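Local coordinates for protein L-iditol 2-dehydrogenase (Clostridium scindens, PDB 4OH1) that probably oxidises polyols such as L-iditol with NAD+, as a zinc-containing member of the alcohol dehydrogenase family, at residues L163-E167 against Q304-S308; S176-A182 against T200-D205; M187-L192 against M315-I320; V245-A251 against A268-Y274; L259-A263 against Q292-H296. All coordinates share one frame; numbering follows the deposited sequence.

Interaction 1. Residues L163-E167 against Q304-S308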
# COMPACT_ATOMS: atom_id res chain seq x y z
N LEU A 163 -4.24 17.67 -1.49
CA LEU A 163 -4.25 16.41 -0.77
C LEU A 163 -3.87 15.25 -1.67
O LEU A 163 -3.12 14.39 -1.24
CB LEU A 163 -5.63 16.11 -0.14
CG LEU A 163 -5.93 16.89 1.12
CD1 LEU A 163 -7.41 16.96 1.34
CD2 LEU A 163 -5.32 16.25 2.31
N SER A 164 -4.38 15.21 -2.89
CA SER A 164 -4.04 14.11 -3.79
C SER A 164 -2.57 14.06 -4.19
O SER A 164 -2.02 13.00 -4.35
CB SER A 164 -4.80 14.20 -5.11
OG SER A 164 -6.16 14.26 -4.80
N SER A 165 -2.02 15.22 -4.43
CA SER A 165 -0.64 15.37 -4.79
C SER A 165 0.24 14.98 -3.60
O SER A 165 1.19 14.23 -3.77
CB SER A 165 -0.38 16.83 -5.22
OG SER A 165 -1.14 17.09 -6.41
N ALA A 166 -0.10 15.41 -2.41
CA ALA A 166 0.68 15.03 -1.23
C ALA A 166 0.66 13.55 -1.02
O ALA A 166 1.69 12.95 -0.74
CB ALA A 166 0.23 15.73 0.02
N GLU A 167 -0.49 12.94 -1.23
CA GLU A 167 -0.60 11.52 -1.04
C GLU A 167 0.14 10.79 -2.09
O GLU A 167 0.74 9.77 -1.84
CB GLU A 167 -2.06 11.11 -1.07
CG GLU A 167 -2.76 11.54 0.19
CD GLU A 167 -4.28 11.36 0.19
OE1 GLU A 167 -4.88 11.11 -0.88
OE2 GLU A 167 -4.87 11.51 1.30
N GLN A 304 -11.97 12.81 -2.69
CA GLN A 304 -11.26 13.61 -1.73
C GLN A 304 -12.10 14.64 -1.00
O GLN A 304 -11.60 15.31 -0.06
CB GLN A 304 -10.10 14.35 -2.41
CG GLN A 304 -9.06 13.46 -3.06
CD GLN A 304 -8.12 12.80 -2.06
OE1 GLN A 304 -8.44 12.63 -0.91
NE2 GLN A 304 -7.02 12.39 -2.51
N PHE A 305 -13.32 14.84 -1.43
CA PHE A 305 -14.11 15.97 -0.91
C PHE A 305 -14.43 15.89 0.58
O PHE A 305 -14.19 16.83 1.33
CB PHE A 305 -15.33 16.22 -1.82
CG PHE A 305 -15.06 17.27 -2.93
CD1 PHE A 305 -14.34 16.95 -4.09
CD2 PHE A 305 -15.49 18.57 -2.79
CE1 PHE A 305 -14.08 17.92 -5.07
CE2 PHE A 305 -15.22 19.53 -3.77
CZ PHE A 305 -14.52 19.20 -4.89
N PRO A 306 -14.91 14.73 1.07
CA PRO A 306 -15.21 14.63 2.50
C PRO A 306 -13.95 14.87 3.36
O PRO A 306 -13.98 15.68 4.33
CB PRO A 306 -15.79 13.22 2.64
CG PRO A 306 -16.38 12.98 1.27
CD PRO A 306 -15.39 13.55 0.34
N LYS A 307 -12.85 14.25 2.93
CA LYS A 307 -11.51 14.42 3.55
C LYS A 307 -11.08 15.87 3.64
O LYS A 307 -10.69 16.44 4.70
CB LYS A 307 -10.51 13.56 2.78
CG LYS A 307 -9.11 13.56 3.36
CD LYS A 307 -8.11 12.96 2.45
CE LYS A 307 -8.36 11.50 2.21
NZ LYS A 307 -7.59 11.09 1.06
N SER A 308 -11.17 16.51 2.52
CA SER A 308 -10.82 17.91 2.45
C SER A 308 -11.66 18.77 3.35
O SER A 308 -11.17 19.69 4.04
CB SER A 308 -10.95 18.34 0.99
OG SER A 308 -10.66 19.71 0.86

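Interaction 2. Residues S176-A182 against T200-D205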
# COMPACT_ATOMS: atom_id res chain seq x y z
N SER A 176 11.76 14.25 3.66
CA SER A 176 12.08 15.58 3.16
C SER A 176 11.25 15.86 1.92
O SER A 176 11.07 15.00 1.02
CB SER A 176 13.58 15.72 2.91
OG SER A 176 14.01 14.82 1.92
N VAL A 177 10.76 17.10 1.86
CA VAL A 177 9.81 17.53 0.84
C VAL A 177 10.30 18.77 0.12
O VAL A 177 10.66 19.77 0.75
CB VAL A 177 8.43 17.86 1.49
CG1 VAL A 177 7.46 18.33 0.47
CG2 VAL A 177 7.89 16.68 2.17
N ALA A 178 10.32 18.69 -1.20
CA ALA A 178 10.60 19.87 -2.04
C ALA A 178 9.34 20.27 -2.80
O ALA A 178 8.75 19.44 -3.49
CB ALA A 178 11.71 19.58 -3.05
N ILE A 179 8.93 21.53 -2.65
CA ILE A 179 7.74 22.04 -3.35
C ILE A 179 8.17 23.10 -4.33
O ILE A 179 8.79 24.07 -3.94
CB ILE A 179 6.71 22.62 -2.36
CG1 ILE A 179 6.17 21.53 -1.44
CG2 ILE A 179 5.53 23.33 -3.10
CD1 ILE A 179 5.61 22.02 -0.16
N MSE A 180 7.88 22.88 -5.61
CA MSE A 180 8.22 23.87 -6.67
C MSE A 180 6.98 24.73 -6.88
O MSE A 180 5.91 24.26 -7.33
CB MSE A 180 8.60 23.23 -7.99
CG MSE A 180 9.29 21.88 -7.91
SE MSE A 180 10.93 21.96 -6.76
CE MSE A 180 11.81 23.09 -8.04
N GLY A 181 7.11 25.98 -6.47
CA GLY A 181 6.06 27.00 -6.66
C GLY A 181 5.50 27.46 -5.33
O GLY A 181 5.06 26.66 -4.54
N ALA A 182 5.57 28.75 -5.07
CA ALA A 182 5.03 29.32 -3.83
C ALA A 182 3.70 30.05 -4.04
O ALA A 182 3.46 31.11 -3.44
CB ALA A 182 6.02 30.23 -3.22
N THR A 200 11.72 17.80 6.84
CA THR A 200 12.29 18.96 6.12
C THR A 200 11.40 19.40 4.96
O THR A 200 10.98 18.58 4.19
CB THR A 200 13.67 18.64 5.60
OG1 THR A 200 14.49 18.35 6.71
CG2 THR A 200 14.28 19.82 4.86
N ILE A 201 11.03 20.68 4.91
CA ILE A 201 10.17 21.23 3.83
C ILE A 201 10.86 22.42 3.20
O ILE A 201 11.14 23.38 3.87
CB ILE A 201 8.82 21.68 4.35
CG1 ILE A 201 8.11 20.51 5.04
CG2 ILE A 201 7.98 22.16 3.22
CD1 ILE A 201 6.85 20.85 5.87
N THR A 202 11.19 22.33 1.92
CA THR A 202 11.85 23.43 1.19
C THR A 202 11.02 23.84 0.00
O THR A 202 10.64 23.00 -0.83
CB THR A 202 13.19 22.95 0.64
OG1 THR A 202 13.99 22.48 1.72
CG2 THR A 202 13.94 24.06 -0.06
N VAL A 203 10.71 25.11 -0.08
CA VAL A 203 9.95 25.66 -1.20
C VAL A 203 10.86 26.44 -2.14
O VAL A 203 11.81 27.15 -1.72
CB VAL A 203 8.81 26.55 -0.68
CG1 VAL A 203 8.05 27.26 -1.81
CG2 VAL A 203 7.82 25.70 0.14
N PHE A 204 10.57 26.33 -3.43
CA PHE A 204 11.36 26.99 -4.46
C PHE A 204 10.47 27.95 -5.25
O PHE A 204 9.37 27.58 -5.60
CB PHE A 204 11.98 25.96 -5.42
CG PHE A 204 12.92 25.01 -4.77
CD1 PHE A 204 12.44 23.91 -4.07
CD2 PHE A 204 14.30 25.16 -4.90
CE1 PHE A 204 13.30 22.99 -3.49
CE2 PHE A 204 15.16 24.23 -4.32
CZ PHE A 204 14.61 23.14 -3.60
N ASP A 205 10.92 29.18 -5.48
CA ASP A 205 10.19 30.10 -6.37
C ASP A 205 11.15 31.15 -6.92
O ASP A 205 12.26 31.22 -6.43
CB ASP A 205 9.04 30.79 -5.59
CG ASP A 205 7.97 31.38 -6.50
OD1 ASP A 205 8.11 32.53 -7.01
OD2 ASP A 205 6.92 30.72 -6.71

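Interaction 3. Residues M187-L192 against M315-I320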
# COMPACT_ATOMS: atom_id res chain seq x y z
N MSE A 187 1.26 26.78 -0.98
CA MSE A 187 1.13 27.10 0.43
C MSE A 187 0.30 26.01 1.09
O MSE A 187 0.59 25.56 2.18
CB MSE A 187 0.45 28.44 0.63
CG MSE A 187 1.25 29.64 0.14
SE MSE A 187 3.12 29.65 0.83
CE MSE A 187 4.04 28.69 -0.60
N MSE A 188 -0.70 25.51 0.42
CA MSE A 188 -1.46 24.38 0.98
C MSE A 188 -0.58 23.11 1.13
O MSE A 188 -0.74 22.38 2.10
CB MSE A 188 -2.67 24.03 0.12
CG MSE A 188 -3.63 25.18 0.02
SE MSE A 188 -5.30 24.81 -1.00
CE MSE A 188 -5.25 26.53 -1.99
N LEU A 189 0.27 22.83 0.16
CA LEU A 189 1.23 21.72 0.27
C LEU A 189 2.21 21.94 1.44
O LEU A 189 2.59 21.00 2.12
CB LEU A 189 1.98 21.51 -1.01
CG LEU A 189 1.09 20.90 -2.11
CD1 LEU A 189 1.83 21.00 -3.43
CD2 LEU A 189 0.71 19.46 -1.78
N VAL A 190 2.62 23.16 1.70
CA VAL A 190 3.48 23.40 2.84
C VAL A 190 2.75 22.93 4.11
O VAL A 190 3.29 22.17 4.94
CB VAL A 190 3.94 24.85 2.99
CG1 VAL A 190 4.57 25.09 4.32
CG2 VAL A 190 4.96 25.21 1.89
N GLN A 191 1.52 23.39 4.28
CA GLN A 191 0.74 23.06 5.48
C GLN A 191 0.48 21.57 5.57
O GLN A 191 0.57 21.00 6.66
CB GLN A 191 -0.54 23.86 5.55
CG GLN A 191 -0.27 25.36 5.76
CD GLN A 191 -1.47 26.17 6.18
OE1 GLN A 191 -2.38 25.64 6.81
NE2 GLN A 191 -1.45 27.47 5.91
N LEU A 192 0.17 20.95 4.44
CA LEU A 192 -0.09 19.54 4.41
C LEU A 192 1.15 18.71 4.59
O LEU A 192 1.04 17.59 5.13
CB LEU A 192 -0.77 19.11 3.10
CG LEU A 192 -2.21 19.55 2.89
CD1 LEU A 192 -2.62 19.16 1.54
CD2 LEU A 192 -3.16 18.95 3.92
N MSE A 315 -6.30 23.67 8.71
CA MSE A 315 -5.50 24.48 7.84
C MSE A 315 -5.61 25.89 8.36
O MSE A 315 -6.54 26.20 9.06
CB MSE A 315 -6.07 24.53 6.43
CG MSE A 315 -6.31 23.25 5.77
SE MSE A 315 -4.60 22.34 5.57
CE MSE A 315 -3.89 23.45 4.15
N ASP A 316 -4.70 26.76 7.98
CA ASP A 316 -4.82 28.20 8.34
C ASP A 316 -4.81 29.00 7.06
O ASP A 316 -3.74 29.19 6.44
CB ASP A 316 -3.67 28.61 9.20
CG ASP A 316 -3.71 30.09 9.58
OD1 ASP A 316 -4.55 30.84 9.08
OD2 ASP A 316 -2.88 30.50 10.39
N PHE A 317 -5.97 29.46 6.64
CA PHE A 317 -6.05 30.08 5.33
C PHE A 317 -5.79 31.55 5.45
O PHE A 317 -5.82 32.25 4.46
CB PHE A 317 -7.39 29.83 4.66
CG PHE A 317 -7.56 28.44 4.17
CD1 PHE A 317 -6.68 27.90 3.27
CD2 PHE A 317 -8.52 27.63 4.67
CE1 PHE A 317 -6.79 26.59 2.87
CE2 PHE A 317 -8.63 26.32 4.24
CZ PHE A 317 -7.79 25.82 3.33
N SER A 318 -5.52 32.05 6.64
CA SER A 318 -5.22 33.48 6.77
C SER A 318 -3.85 33.72 6.15
O SER A 318 -3.48 34.80 5.92
CB SER A 318 -5.17 33.85 8.23
OG SER A 318 -4.04 33.26 8.87
N LYS A 319 -3.13 32.67 5.81
CA LYS A 319 -1.83 32.78 5.21
C LYS A 319 -1.82 32.43 3.73
O LYS A 319 -0.77 32.30 3.12
CB LYS A 319 -0.96 31.74 5.92
CG LYS A 319 -0.81 32.10 7.39
CD LYS A 319 0.10 31.16 8.11
CE LYS A 319 0.27 31.54 9.54
NZ LYS A 319 0.62 30.27 10.22
N ILE A 320 -3.01 32.27 3.16
CA ILE A 320 -3.15 31.79 1.82
C ILE A 320 -4.12 32.66 1.06
O ILE A 320 -3.78 33.15 -0.03
CB ILE A 320 -3.64 30.34 1.86
CG1 ILE A 320 -2.58 29.45 2.55
CG2 ILE A 320 -3.95 29.84 0.45
CD1 ILE A 320 -2.92 27.95 2.62

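Interaction 4. Residues V245-A251 against A268-Y274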
# COMPACT_ATOMS: atom_id res chain seq x y z
N VAL A 245 9.02 15.22 -4.12
CA VAL A 245 9.08 16.44 -4.93
C VAL A 245 7.70 16.71 -5.56
O VAL A 245 7.09 15.82 -6.19
CB VAL A 245 10.19 16.32 -6.01
CG1 VAL A 245 10.10 17.43 -7.03
CG2 VAL A 245 11.59 16.34 -5.37
N LEU A 246 7.23 17.95 -5.39
CA LEU A 246 5.91 18.34 -5.87
C LEU A 246 6.02 19.51 -6.82
O LEU A 246 6.39 20.60 -6.40
CB LEU A 246 5.04 18.79 -4.71
CG LEU A 246 4.72 17.49 -3.97
CD1 LEU A 246 5.24 17.58 -2.67
CD2 LEU A 246 3.30 17.14 -4.04
N GLU A 247 5.70 19.26 -8.08
CA GLU A 247 5.89 20.28 -9.16
C GLU A 247 4.56 20.93 -9.54
O GLU A 247 3.70 20.30 -10.17
CB GLU A 247 6.52 19.68 -10.40
CG GLU A 247 7.27 20.71 -11.33
CD GLU A 247 6.50 22.01 -11.60
OE1 GLU A 247 5.47 22.03 -12.31
OE2 GLU A 247 6.98 23.04 -11.10
N GLY A 248 4.41 22.19 -9.10
CA GLY A 248 3.19 22.97 -9.31
C GLY A 248 3.38 24.27 -10.12
O GLY A 248 2.45 25.02 -10.26
N THR A 249 4.57 24.57 -10.62
CA THR A 249 4.74 25.77 -11.44
C THR A 249 4.28 25.58 -12.86
O THR A 249 3.97 26.55 -13.50
CB THR A 249 6.18 26.23 -11.56
OG1 THR A 249 6.92 25.26 -12.32
CG2 THR A 249 6.80 26.44 -10.16
N GLY A 250 4.31 24.37 -13.39
CA GLY A 250 3.98 24.14 -14.79
C GLY A 250 5.09 24.54 -15.73
O GLY A 250 4.90 24.59 -16.94
N ALA A 251 6.26 24.85 -15.20
CA ALA A 251 7.41 25.25 -16.03
C ALA A 251 8.37 24.08 -16.14
O ALA A 251 8.56 23.34 -15.18
CB ALA A 251 8.10 26.41 -15.40
N ALA A 268 8.36 11.85 -7.15
CA ALA A 268 8.08 13.19 -7.74
C ALA A 268 6.70 13.20 -8.41
O ALA A 268 6.39 12.32 -9.23
CB ALA A 268 9.11 13.54 -8.77
N VAL A 269 5.94 14.27 -8.12
CA VAL A 269 4.58 14.42 -8.61
C VAL A 269 4.46 15.73 -9.40
O VAL A 269 4.73 16.83 -8.89
CB VAL A 269 3.57 14.45 -7.49
CG1 VAL A 269 2.18 14.49 -8.05
CG2 VAL A 269 3.68 13.17 -6.66
N TYR A 270 4.04 15.57 -10.66
CA TYR A 270 3.85 16.65 -11.61
C TYR A 270 2.38 16.83 -11.79
O TYR A 270 1.73 16.08 -12.49
CB TYR A 270 4.58 16.30 -12.92
CG TYR A 270 6.07 16.24 -12.73
CD1 TYR A 270 6.86 17.37 -12.81
CD2 TYR A 270 6.69 15.05 -12.41
CE1 TYR A 270 8.27 17.31 -12.61
CE2 TYR A 270 8.07 14.98 -12.20
CZ TYR A 270 8.85 16.11 -12.32
OH TYR A 270 10.19 16.00 -12.05
N PHE A 271 1.85 17.82 -11.11
CA PHE A 271 0.40 18.09 -11.05
C PHE A 271 -0.04 19.40 -11.67
O PHE A 271 -1.23 19.67 -11.74
CB PHE A 271 -0.09 18.04 -9.56
CG PHE A 271 0.46 19.11 -8.70
CD1 PHE A 271 1.65 18.94 -8.01
CD2 PHE A 271 -0.24 20.29 -8.49
CE1 PHE A 271 2.17 19.96 -7.18
CE2 PHE A 271 0.28 21.32 -7.65
CZ PHE A 271 1.48 21.15 -7.01
N ALA A 272 0.91 20.24 -12.09
CA ALA A 272 0.59 21.47 -12.75
C ALA A 272 0.02 21.21 -14.14
O ALA A 272 0.15 20.12 -14.71
CB ALA A 272 1.80 22.33 -12.85
N MSE A 273 -0.63 22.21 -14.69
CA MSE A 273 -0.97 22.23 -16.11
C MSE A 273 0.23 22.79 -16.86
O MSE A 273 0.68 23.90 -16.56
CB MSE A 273 -2.12 23.17 -16.35
CG MSE A 273 -3.48 22.59 -16.17
SE MSE A 273 -4.52 23.72 -17.30
CE MSE A 273 -3.70 23.15 -19.02
N TYR A 274 0.75 22.05 -17.82
CA TYR A 274 1.98 22.47 -18.51
C TYR A 274 1.66 23.19 -19.85
O TYR A 274 0.56 23.08 -20.41
CB TYR A 274 2.94 21.25 -18.63
CG TYR A 274 3.41 20.78 -17.24
CD1 TYR A 274 2.66 19.90 -16.48
CD2 TYR A 274 4.58 21.28 -16.68
CE1 TYR A 274 3.07 19.52 -15.21
CE2 TYR A 274 4.99 20.91 -15.41
CZ TYR A 274 4.24 20.04 -14.68
OH TYR A 274 4.63 19.73 -13.41

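Interaction 5. Residues L259-A263 against Q292-H296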
# COMPACT_ATOMS: atom_id res chain seq x y z
N LEU A 259 13.33 16.91 -10.60
CA LEU A 259 13.85 15.55 -10.79
C LEU A 259 15.27 15.44 -10.24
O LEU A 259 15.65 14.44 -9.61
CB LEU A 259 13.82 15.18 -12.27
CG LEU A 259 14.18 13.75 -12.67
CD1 LEU A 259 13.23 12.75 -12.07
CD2 LEU A 259 14.14 13.66 -14.21
N GLN A 260 16.06 16.48 -10.43
CA GLN A 260 17.43 16.47 -9.92
C GLN A 260 17.56 16.40 -8.42
O GLN A 260 18.46 15.79 -7.91
CB GLN A 260 18.16 17.70 -10.40
CG GLN A 260 18.41 17.65 -11.87
CD GLN A 260 19.28 18.79 -12.32
OE1 GLN A 260 19.18 19.92 -11.81
NE2 GLN A 260 20.15 18.50 -13.30
N LEU A 261 16.63 17.07 -7.74
CA LEU A 261 16.51 17.09 -6.28
C LEU A 261 16.02 15.80 -5.67
O LEU A 261 16.23 15.53 -4.50
CB LEU A 261 15.51 18.18 -5.86
CG LEU A 261 15.93 19.62 -6.06
CD1 LEU A 261 14.72 20.50 -5.89
CD2 LEU A 261 17.02 20.04 -5.13
N LEU A 262 15.40 14.98 -6.47
CA LEU A 262 14.77 13.81 -5.98
C LEU A 262 15.78 12.73 -5.49
O LEU A 262 16.69 12.35 -6.18
CB LEU A 262 13.85 13.26 -7.09
CG LEU A 262 12.88 12.18 -6.57
CD1 LEU A 262 11.84 12.74 -5.64
CD2 LEU A 262 12.21 11.52 -7.78
N ALA A 263 15.58 12.25 -4.27
CA ALA A 263 16.41 11.18 -3.71
C ALA A 263 16.20 9.86 -4.39
O ALA A 263 15.23 9.65 -5.11
CB ALA A 263 16.09 11.02 -2.26
N GLN A 292 16.41 4.58 -9.02
CA GLN A 292 15.16 4.03 -8.65
C GLN A 292 14.12 5.14 -8.34
O GLN A 292 13.38 5.08 -7.38
CB GLN A 292 15.37 3.06 -7.46
CG GLN A 292 14.17 2.10 -7.32
CD GLN A 292 14.37 0.95 -6.36
OE1 GLN A 292 14.90 -0.10 -6.73
NE2 GLN A 292 13.93 1.14 -5.11
N LYS A 293 14.09 6.18 -9.16
CA LYS A 293 13.14 7.25 -8.96
C LYS A 293 11.72 6.85 -9.40
O LYS A 293 11.53 5.90 -10.13
CB LYS A 293 13.60 8.53 -9.64
CG LYS A 293 14.85 9.15 -9.03
CD LYS A 293 15.41 10.23 -9.93
CE LYS A 293 16.62 10.91 -9.27
NZ LYS A 293 17.01 12.07 -10.09
N HIS A 294 10.73 7.50 -8.80
CA HIS A 294 9.33 7.26 -9.16
C HIS A 294 8.79 8.61 -9.58
O HIS A 294 8.87 9.59 -8.81
CB HIS A 294 8.52 6.68 -8.00
CG HIS A 294 9.20 5.57 -7.28
ND1 HIS A 294 9.16 4.28 -7.72
CD2 HIS A 294 9.95 5.57 -6.16
CE1 HIS A 294 9.89 3.52 -6.92
NE2 HIS A 294 10.39 4.28 -5.98
N ILE A 295 8.28 8.65 -10.82
CA ILE A 295 7.74 9.88 -11.42
C ILE A 295 6.25 9.68 -11.69
O ILE A 295 5.85 8.75 -12.41
CB ILE A 295 8.49 10.12 -12.74
CG1 ILE A 295 9.95 10.42 -12.40
CG2 ILE A 295 7.86 11.26 -13.52
CD1 ILE A 295 10.84 10.39 -13.58
N HIS A 296 5.45 10.56 -11.13
CA HIS A 296 4.01 10.43 -11.20
C HIS A 296 3.36 11.66 -11.75
O HIS A 296 3.80 12.81 -11.49
CB HIS A 296 3.39 10.30 -9.81
CG HIS A 296 4.06 9.31 -8.93
ND1 HIS A 296 3.82 7.96 -9.01
CD2 HIS A 296 4.95 9.47 -7.91
CE1 HIS A 296 4.53 7.33 -8.10
NE2 HIS A 296 5.24 8.21 -7.43
O HOH W 1 18.77 13.43 -8.42

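Interaction 1. Residues L163-E167 against Q304-S308
Gln-304 and Lys-307 reach across to Glu-167, joining two helices of this zinc-containing alcohol dehydrogenase fold. Helix 156-168 carries the zinc ligand Glu-157 at its N-terminal end. Segment 304-308 enters helix 305-311. The amide NE2 of Gln-304 donates to OE1 of Glu-167 at 3.0 Å. The bond is nearly straight (172°). The acceptor lies in the amide plane, but NE2 meets OE1 from above the carboxylate plane. A second, more bent bond runs from Gln-304 NE2 to Ser-164 OG at 3.1 Å; Ser-164 is also hydrogen-bonded to the carbonyl of Thr-160. Lys-307 NZ forms a salt bridge with Glu-167 OE2 at 2.8 Å, on the syn lone pair. The same ammonium donates to OE1 of Gln-304, in the carbonyl plane. This fixes which end of the amide faces the carboxylate. The Gln-304 chain bends at chi2 (-76°), which turns its amide between Ser-164 and Lys-307. Further out, Tyr-173 of the second subunit packs on Leu-163, Glu-167 and Lys-307. Ser-308 OG bonds to the carbonyl of Val-156, next to Glu-157. On the apolar side, Leu-163 CD1 rests 3.7 Å from Ser-308 CA.

Interaction 2. Residues S176-A182 against T200-D205
Met-180, a selenomethionine, lies alongside Phe-204, both side chains pointing the same way. Its SE is 3.6 Å from Phe-204 CD1 and sits obliquely to the ring, a Met-aromatic contact. Bends at chi2 and chi3 fold the chain back, and the terminal CE comes to Phe-204 CB. Ala-178 CB touches the same ring at CE1, 3.8 Å away. The carbonyl O of Ile-179 lies in the ring plane, at its edge. On the other sheet face, Ile-179 CD1 meets Ile-201 CG2 at 4.1 Å, and Ile-179 CB packs on Val-203 CG2. Val-190 of helix 184-194 packs on Val-203 there. Five backbone hydrogen bonds join the parallel strands, from Val-177 N to Thr-200 O through to Gly-181 N to Phe-204 O. Beyond the ladder, Ala-182 N donates to Asp-205 OD2 at 2.9 Å, nearly straight (169°). It reaches the anti side of the carboxylate, somewhat out of its plane. Asp-205 OD1 is bonded to Val-207 N, so both oxygens are held by backbone. Gly-181 has a positive phi and probably begins a GxGxxG turn. The two strands, joined through helix 184-194, form the right-handed beta-alpha-beta crossover of the Rossmann fold.

Interaction 3. Residues M187-L192 against M315-I320
Gln-191 meets Asp-316 through an extended side chain. Its CG lies anti to the carbonyl carbon (chi1 -67°), and chi2 of -166° carries the amide straight out from helix 184-194. The selenomethionine Met-315 starts the same way, but bends at chi2 and chi3 curl it back, and its CE touches Gln-191 CB at 3.7 Å. The Gln-191 amide pairs with the backbone of Asp-316 through two bonds. Asp-316 N donates to Gln-191 OE1 at 2.8 Å, in the carbonyl plane and on a lone pair. Gln-191 NE2 donates to Asp-316 O at 2.9 Å. That oxygen lies in the amide plane of the glutamine, whereas the donor is tilted from the plane of the backbone carbonyl. The other bond of NE2 goes to OD1 of Asn-217, whose ND2 also holds the carbonyl of Lys-319.

Apolar groups flank the amide. Ile-320 comes from the opposite direction, with CD1 3.6 Å from Gln-191 NE2. It also crosses Met-188 at about a right angle, and its CG1 packs 3.7 Å from Met-187 CB. Leu-192 CD2 lies 4.0 Å from Met-315 SE. The loop has its own brace, an Asx turn in which Asp-316 OD1 accepts from Ser-318 N. Met-188 also touches Pro-158 of helix 156-168, next to the zinc ligand Glu-157.

The contact thus ties the helix after strand 176-180 of the Rossmann sheet to the loop leading into strand 321-326. Two bonds to the backbone of one residue, with a third to Asn-217 OD1, leave the buried amide little freedom to rotate or flip.

Interaction 4. Residues V245-A251 against A268-Y274
Glu-247 fills the tight part of this contact, with CB only 3.4 Å from Tyr-270 CD1, and its chain crosses Tyr-270 at about a right angle. CG lies anti to the backbone N (chi1 -156°), and a bend at chi2 turns the carboxylate back over the following turn. Gly-250 N donates to OE1 on its syn lone pair. Thr-249 N and OG1 reach OE2 from opposite faces of the carboxylate. A weak bond joins Tyr-274 OH to Glu-247 OE1 at 2.7 Å. The buried carboxylate is therefore gripped largely by its own turn.

Phe-271 lies flat under that turn. Glu-247 O sits 3.2 Å above the plane of the Phe-271 ring, toward the rim, and Gly-248 CA is 3.4 Å from Phe-271 CZ. Ala-272 CB presses on Gly-250 at 3.4 Å from its CA, closer than usual packing.

The outer side is looser. Thr-249 is exposed and scarcely meets the other segment, and the selenomethionine Met-273 is poorly ordered. Tyr-274 N is nevertheless bonded to Gln-285 of the fourth subunit.

The two parallel strands are adjacent in the Rossmann sheet, linked by Glu-247 N to Val-269 O at 2.7 Å. Strand 176-180 flanks 242-247 on its other side. Helix 252-261 packs on Glu-247 and Tyr-270, while helix 156-168 packs on Leu-246 and Phe-271.

Interaction 5. Residues L259-A263 against Q292-H296
Leu-259 and Leu-262 lie where helix 252-261 ends and turns into the short strand 262-263, and they meet Lys-293, just before strand 294-297, and Ile-295 within it. That strand is outermost within this chain in the parallel Rossmann sheet. Leu-262 is the first residue to leave helical angles, and its N still bonds to Leu-259 O. The positive phi of Gln-292 ends the preceding helix, and Lys-293 follows directly.

Lys-293 spans the gap. Its chain is extended beyond CG and slides past Leu-262 in the opposite direction, with Leu-262 CD2 3.8 Å from Lys-293 CG. NZ then donates to Leu-259 O at 2.8 Å, from above the carbonyl plane. Leu-262 N reaches that oxygen from the other face. NZ also forms a salt bridge with Asp-287 and donates to a water 2.8 Å away, which lies near the carbonyls of Gln-260 and Leu-262. The ammonium thus sits at the helix C-terminus, bonded to one carbonyl directly and linked toward two more through the water, which would probably stabilise its charge.

His-294, Ile-295 and His-296 pair antiparallel with a strand of the fourth subunit, continuing the sheet across the interface. Beside the lysine, Leu-259 and Ile-295 cross at about a right angle, their CD1 atoms 3.7 Å apart.

How the interactions relate
Interactions 2, 4 and 5 share the six-stranded parallel Rossmann sheet, with centres 12 to 14 Å apart. Strands 176-180 and 242-247 are neighbours and join interaction 2 to interaction 4. Strands 266-270 and 294-297 join interaction 4 to interaction 5. Along the chain, interaction 2 closes before 4 and 5 open, and those two alternate. Interactions 1 and 3 close longer loops, of 136 and 122 residues, and cross each other. They touch where Leu-163 packs on Leu-192, with centres 14 Å apart. Both bring helices beside the sheet together with the chain around helix 305-311, near the zinc ligand Glu-157. Interactions 4 and 5 reach the fourth subunit, carrying the Rossmann sheet, the probable NAD+-binding part, into the tetramer.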